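Local coordinates for phosphate ABC transporter, phosphate-binding protein (Clostridium perfringens, PDB 4Q8R), which probably captures phosphate with high affinity outside the cell and delivers it to an ABC-type transporter for import, at residues S5-M18 with N47-S59. Residues are numbered along the deposited sequence; the frame is centred on the assembly and turned at random.
With PO4 (phosphate ion), chain B.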
loop_
_atom_site.group_PDB
_atom_site.type_symbol
_atom_site.label_atom_id
_atom_site.label_comp_id
_atom_site.label_asym_id
_atom_site.label_seq_id
_atom_site.Cartn_x
_atom_site.Cartn_y
_atom_site.Cartn_z
ATOM N N SER A 5 -0.055 19.021 -16.519
ATOM C CA SER A 5 -1.357 18.927 -17.140
ATOM C C SER A 5 -2.246 17.807 -16.660
ATOM O O SER A 5 -3.424 18.004 -16.708
ATOM C CB SER A 5 -1.384 19.059 -18.694
ATOM O OG SER A 5 -0.315 18.354 -19.533
ATOM N N VAL A 6 -1.739 16.666 -16.150
ATOM C CA VAL A 6 -2.592 15.662 -15.552
ATOM C C VAL A 6 -2.295 15.566 -14.043
ATOM O O VAL A 6 -1.203 15.211 -13.651
ATOM C CB VAL A 6 -2.444 14.247 -16.173
ATOM C CG1 VAL A 6 -3.441 13.255 -15.526
ATOM C CG2 VAL A 6 -2.717 14.254 -17.668
ATOM N N SER A 7 -3.263 15.942 -13.219
ATOM C CA SER A 7 -3.091 15.918 -11.790
ATOM C C SER A 7 -3.559 14.612 -11.170
ATOM O O SER A 7 -4.684 14.158 -11.365
ATOM C CB SER A 7 -3.814 17.107 -11.176
ATOM O OG SER A 7 -5.183 16.957 -11.435
ATOM N N ILE A 8 -2.666 13.985 -10.403
ATOM C CA ILE A 8 -2.954 12.731 -9.763
ATOM C C ILE A 8 -2.583 12.816 -8.288
ATOM O O ILE A 8 -1.515 13.307 -7.961
ATOM C CB ILE A 8 -2.117 11.565 -10.409
ATOM C CG1 ILE A 8 -2.282 11.549 -11.937
ATOM C CG2 ILE A 8 -2.437 10.230 -9.779
ATOM C CD1 ILE A 8 -1.510 10.441 -12.598
ATOM N N SER A 9 -3.451 12.369 -7.413
ATOM C CA SER A 9 -3.115 12.323 -5.989
ATOM C C SER A 9 -3.654 11.093 -5.345
ATOM O O SER A 9 -4.621 10.473 -5.802
ATOM C CB SER A 9 -3.642 13.596 -5.285
ATOM O OG SER A 9 -5.033 13.632 -5.185
ATOM N N GLY A 10 -3.013 10.713 -4.217
ATOM C CA GLY A 10 -3.508 9.674 -3.377
ATOM C C GLY A 10 -2.439 8.782 -2.775
ATOM O O GLY A 10 -1.409 9.287 -2.273
ATOM N N SER A 11 -2.683 7.502 -2.856
ATOM C CA SER A 11 -1.937 6.458 -2.178
ATOM C C SER A 11 -0.416 6.663 -2.169
ATOM O O SER A 11 0.201 6.811 -3.253
ATOM C CB SER A 11 -2.261 5.141 -2.878
ATOM O OG SER A 11 -1.423 4.072 -2.517
ATOM N N THR A 12 0.191 6.527 -0.992
ATOM C CA THR A 12 1.613 6.471 -0.878
ATOM C C THR A 12 2.159 5.133 -1.412
ATOM O O THR A 12 3.310 5.087 -1.873
ATOM C CB THR A 12 2.133 6.745 0.554
ATOM O OG1 THR A 12 1.764 5.695 1.439
ATOM C CG2 THR A 12 1.618 8.077 1.048
ATOM N N SER A 13 1.381 4.064 -1.330
ATOM C CA SER A 13 1.826 2.749 -1.796
ATOM C C SER A 13 2.012 2.800 -3.321
ATOM O O SER A 13 2.954 2.197 -3.841
ATOM C CB SER A 13 0.802 1.678 -1.478
ATOM O OG SER A 13 0.516 1.589 -0.089
ATOM N N VAL A 14 1.127 3.542 -3.983
ATOM C CA VAL A 14 1.165 3.648 -5.458
ATOM C C VAL A 14 2.187 4.632 -5.929
ATOM O O VAL A 14 2.575 4.573 -7.103
ATOM C CB VAL A 14 -0.269 4.009 -6.035
ATOM C CG1 VAL A 14 -0.324 3.985 -7.576
ATOM C CG2 VAL A 14 -1.287 3.008 -5.564
ATOM N N GLY A 15 2.680 5.528 -5.081
ATOM C CA GLY A 15 3.573 6.599 -5.499
ATOM C C GLY A 15 4.824 6.140 -6.292
ATOM O O GLY A 15 5.080 6.699 -7.364
ATOM N N PRO A 16 5.570 5.101 -5.805
ATOM C CA PRO A 16 6.797 4.744 -6.518
ATOM C C PRO A 16 6.463 4.297 -7.947
ATOM O O PRO A 16 7.103 4.768 -8.906
ATOM C CB PRO A 16 7.357 3.592 -5.683
ATOM C CG PRO A 16 6.994 4.053 -4.254
ATOM C CD PRO A 16 5.576 4.553 -4.432
ATOM N N VAL A 17 5.448 3.458 -8.112
ATOM C CA VAL A 17 5.118 2.993 -9.482
ATOM C C VAL A 17 4.542 4.071 -10.360
ATOM O O VAL A 17 4.854 4.148 -11.559
ATOM C CB VAL A 17 4.258 1.711 -9.482
ATOM C CG1 VAL A 17 2.810 1.905 -9.044
ATOM C CG2 VAL A 17 4.287 1.036 -10.867
ATOM N N MET A 18 3.688 4.921 -9.809
ATOM C CA MET A 18 3.188 6.004 -10.582
ATOM C C MET A 18 4.266 6.956 -11.072
ATOM O O MET A 18 4.227 7.438 -12.259
ATOM C CB MET A 18 2.142 6.809 -9.740
ATOM C CG MET A 18 1.240 7.699 -10.624
ATOM S SD MET A 18 0.192 6.768 -11.792
ATOM C CE MET A 18 -0.818 5.798 -10.772
ATOM N N ASN A 47 -10.159 13.781 -3.499
ATOM C CA ASN A 47 -9.768 14.759 -4.506
ATOM C C ASN A 47 -10.349 14.428 -5.902
ATOM O O ASN A 47 -10.797 15.331 -6.652
ATOM C CB ASN A 47 -8.264 14.881 -4.617
ATOM C CG ASN A 47 -7.657 15.714 -3.516
ATOM O OD1 ASN A 47 -8.360 16.489 -2.837
ATOM N ND2 ASN A 47 -6.334 15.603 -3.352
ATOM N N ALA A 48 -10.404 13.152 -6.242
ATOM C CA ALA A 48 -11.063 12.748 -7.486
ATOM C C ALA A 48 -12.585 12.981 -7.449
ATOM O O ALA A 48 -13.136 13.455 -8.435
ATOM C CB ALA A 48 -10.735 11.297 -7.833
ATOM N N MET A 49 -13.246 12.703 -6.326
ATOM C CA MET A 49 -14.677 12.937 -6.186
ATOM C C MET A 49 -14.965 14.431 -6.329
ATOM O O MET A 49 -15.996 14.833 -6.858
ATOM C CB MET A 49 -15.165 12.511 -4.789
ATOM C CG MET A 49 -15.170 11.003 -4.543
ATOM S SD MET A 49 -15.304 10.617 -2.795
ATOM C CE MET A 49 -17.013 11.151 -2.507
ATOM N N GLU A 50 -14.073 15.288 -5.850
ATOM C CA GLU A 50 -14.329 16.720 -5.816
ATOM C C GLU A 50 -13.793 17.443 -7.005
ATOM O O GLU A 50 -14.057 18.630 -7.150
ATOM C CB GLU A 50 -13.764 17.345 -4.494
ATOM C CG GLU A 50 -14.452 16.785 -3.255
ATOM C CD GLU A 50 -14.088 17.476 -1.930
ATOM O OE1 GLU A 50 -12.974 18.036 -1.768
ATOM O OE2 GLU A 50 -14.942 17.453 -1.017
ATOM N N GLY A 51 -13.099 16.770 -7.917
ATOM C CA GLY A 51 -12.568 17.463 -9.086
ATOM C C GLY A 51 -11.267 18.200 -8.835
ATOM O O GLY A 51 -10.783 18.953 -9.701
ATOM N N VAL A 52 -10.647 17.939 -7.680
ATOM C CA VAL A 52 -9.371 18.558 -7.345
ATOM C C VAL A 52 -8.243 17.855 -8.072
ATOM O O VAL A 52 -7.289 18.493 -8.489
ATOM C CB VAL A 52 -9.135 18.485 -5.837
ATOM C CG1 VAL A 52 -7.718 18.877 -5.499
ATOM C CG2 VAL A 52 -10.163 19.400 -5.164
ATOM N N SER A 53 -8.368 16.549 -8.198
ATOM C CA SER A 53 -7.444 15.776 -9.040
ATOM C C SER A 53 -8.189 15.125 -10.189
ATOM O O SER A 53 -9.329 14.686 -10.033
ATOM C CB SER A 53 -6.788 14.652 -8.237
ATOM O OG SER A 53 -5.981 15.118 -7.164
ATOM N N GLU A 54 -7.508 15.030 -11.330
ATOM C CA GLU A 54 -8.040 14.318 -12.487
ATOM C C GLU A 54 -8.103 12.827 -12.263
ATOM O O GLU A 54 -9.037 12.145 -12.721
ATOM C CB GLU A 54 -7.211 14.670 -13.733
ATOM C CG GLU A 54 -7.756 14.057 -15.004
ATOM C CD GLU A 54 -7.030 14.518 -16.240
ATOM O OE1 GLU A 54 -7.188 13.826 -17.258
ATOM O OE2 GLU A 54 -6.312 15.544 -16.207
ATOM N N ILE A 55 -7.069 12.299 -11.609
ATOM C CA ILE A 55 -7.030 10.907 -11.240
ATOM C C ILE A 55 -6.684 10.749 -9.761
ATOM O O ILE A 55 -5.767 11.402 -9.313
ATOM C CB ILE A 55 -6.020 10.123 -12.076
ATOM C CG1 ILE A 55 -6.368 10.218 -13.570
ATOM C CG2 ILE A 55 -5.942 8.652 -11.636
ATOM C CD1 ILE A 55 -5.247 9.786 -14.543
ATOM N N GLY A 56 -7.437 9.932 -9.034
ATOM C CA GLY A 56 -7.059 9.496 -7.676
ATOM C C GLY A 56 -6.364 8.137 -7.747
ATOM O O GLY A 56 -6.742 7.271 -8.522
ATOM N N MET A 57 -5.327 7.965 -6.943
ATOM C CA MET A 57 -4.730 6.693 -6.771
ATOM C C MET A 57 -5.078 6.116 -5.430
ATOM O O MET A 57 -4.922 6.809 -4.382
ATOM C CB MET A 57 -3.263 6.691 -7.146
ATOM C CG MET A 57 -2.329 7.536 -6.414
ATOM S SD MET A 57 -0.696 7.797 -7.233
ATOM C CE MET A 57 -0.147 8.923 -5.881
ATOM N N ALA A 58 -5.559 4.880 -5.455
ATOM C CA ALA A 58 -5.970 4.179 -4.222
ATOM C C ALA A 58 -5.337 2.796 -4.132
ATOM O O ALA A 58 -5.144 2.082 -5.179
ATOM C CB ALA A 58 -7.427 4.050 -4.197
ATOM N N SER A 59 -5.060 2.389 -2.915
ATOM C CA SER A 59 -4.494 1.055 -2.634
ATOM C C SER A 59 -5.490 0.217 -1.830
ATOM O O SER A 59 -5.141 -0.740 -1.092
ATOM C CB SER A 59 -3.185 1.205 -1.911
ATOM O OG SER A 59 -3.365 1.780 -0.632
HETATM P P PO4 B . -1.766 4.342 1.236
HETATM O O1 PO4 B . -3.214 4.799 0.995
HETATM O O2 PO4 B . -0.835 5.525 1.390
HETATM O O3 PO4 B . -1.714 3.349 2.390
HETATM O O4 PO4 B . -1.336 3.514 -0.020
HETATM O O HOH W 1 -5.525 17.539 -14.416
HETATM O O HOH W 2 -5.372 17.289 -18.119
#
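Met57 reaches across from strand 55-58 with its chain extended beyond CG, placing SD 3.8 Å from Val14 CG1 and 3.9 Å from Met18 CG; Ile8 crosses it at about a right angle, touching SD through CG2. Ile8 and Ile55 lie side by side on this apolar face, which Phe224 of helix 219-229 helps to cover. On the other face Ser9 OG, turned between its own backbone N and carbonyl carbon (chi1 70°), which brings it to Ser53 and Asn47, is gripped twice: it lies 2.7 Å from Ser53 OG in a hydrogen bond and accepts from Asn47 ND2 at 3.0 Å, OG lying in the plane of the Asn47 amide. The backbones pair in parallel, Ser9 N bonding to Ile55 O and Met57 N to Ser9 O, as neighbouring strands of the periplasmic binding protein fold. Beyond the sheet, both strand ends deliver hydroxyls to the bound phosphate: Ser11 OG (2.6 Å), Ser13 OG and Ser59 OG (2.7 Å) all donate to its O4, while Thr12 N and OG1 bind O2. Ser11 OG also accepts from Val14 N in an ST motif, consistent with fixing that hydroxyl's rotation. Ser41, Ser129, Gly130, Thr131 and Arg125 complete the site. Farther out, Ser59 O is hydrogen-bonded to Arg206 NH2.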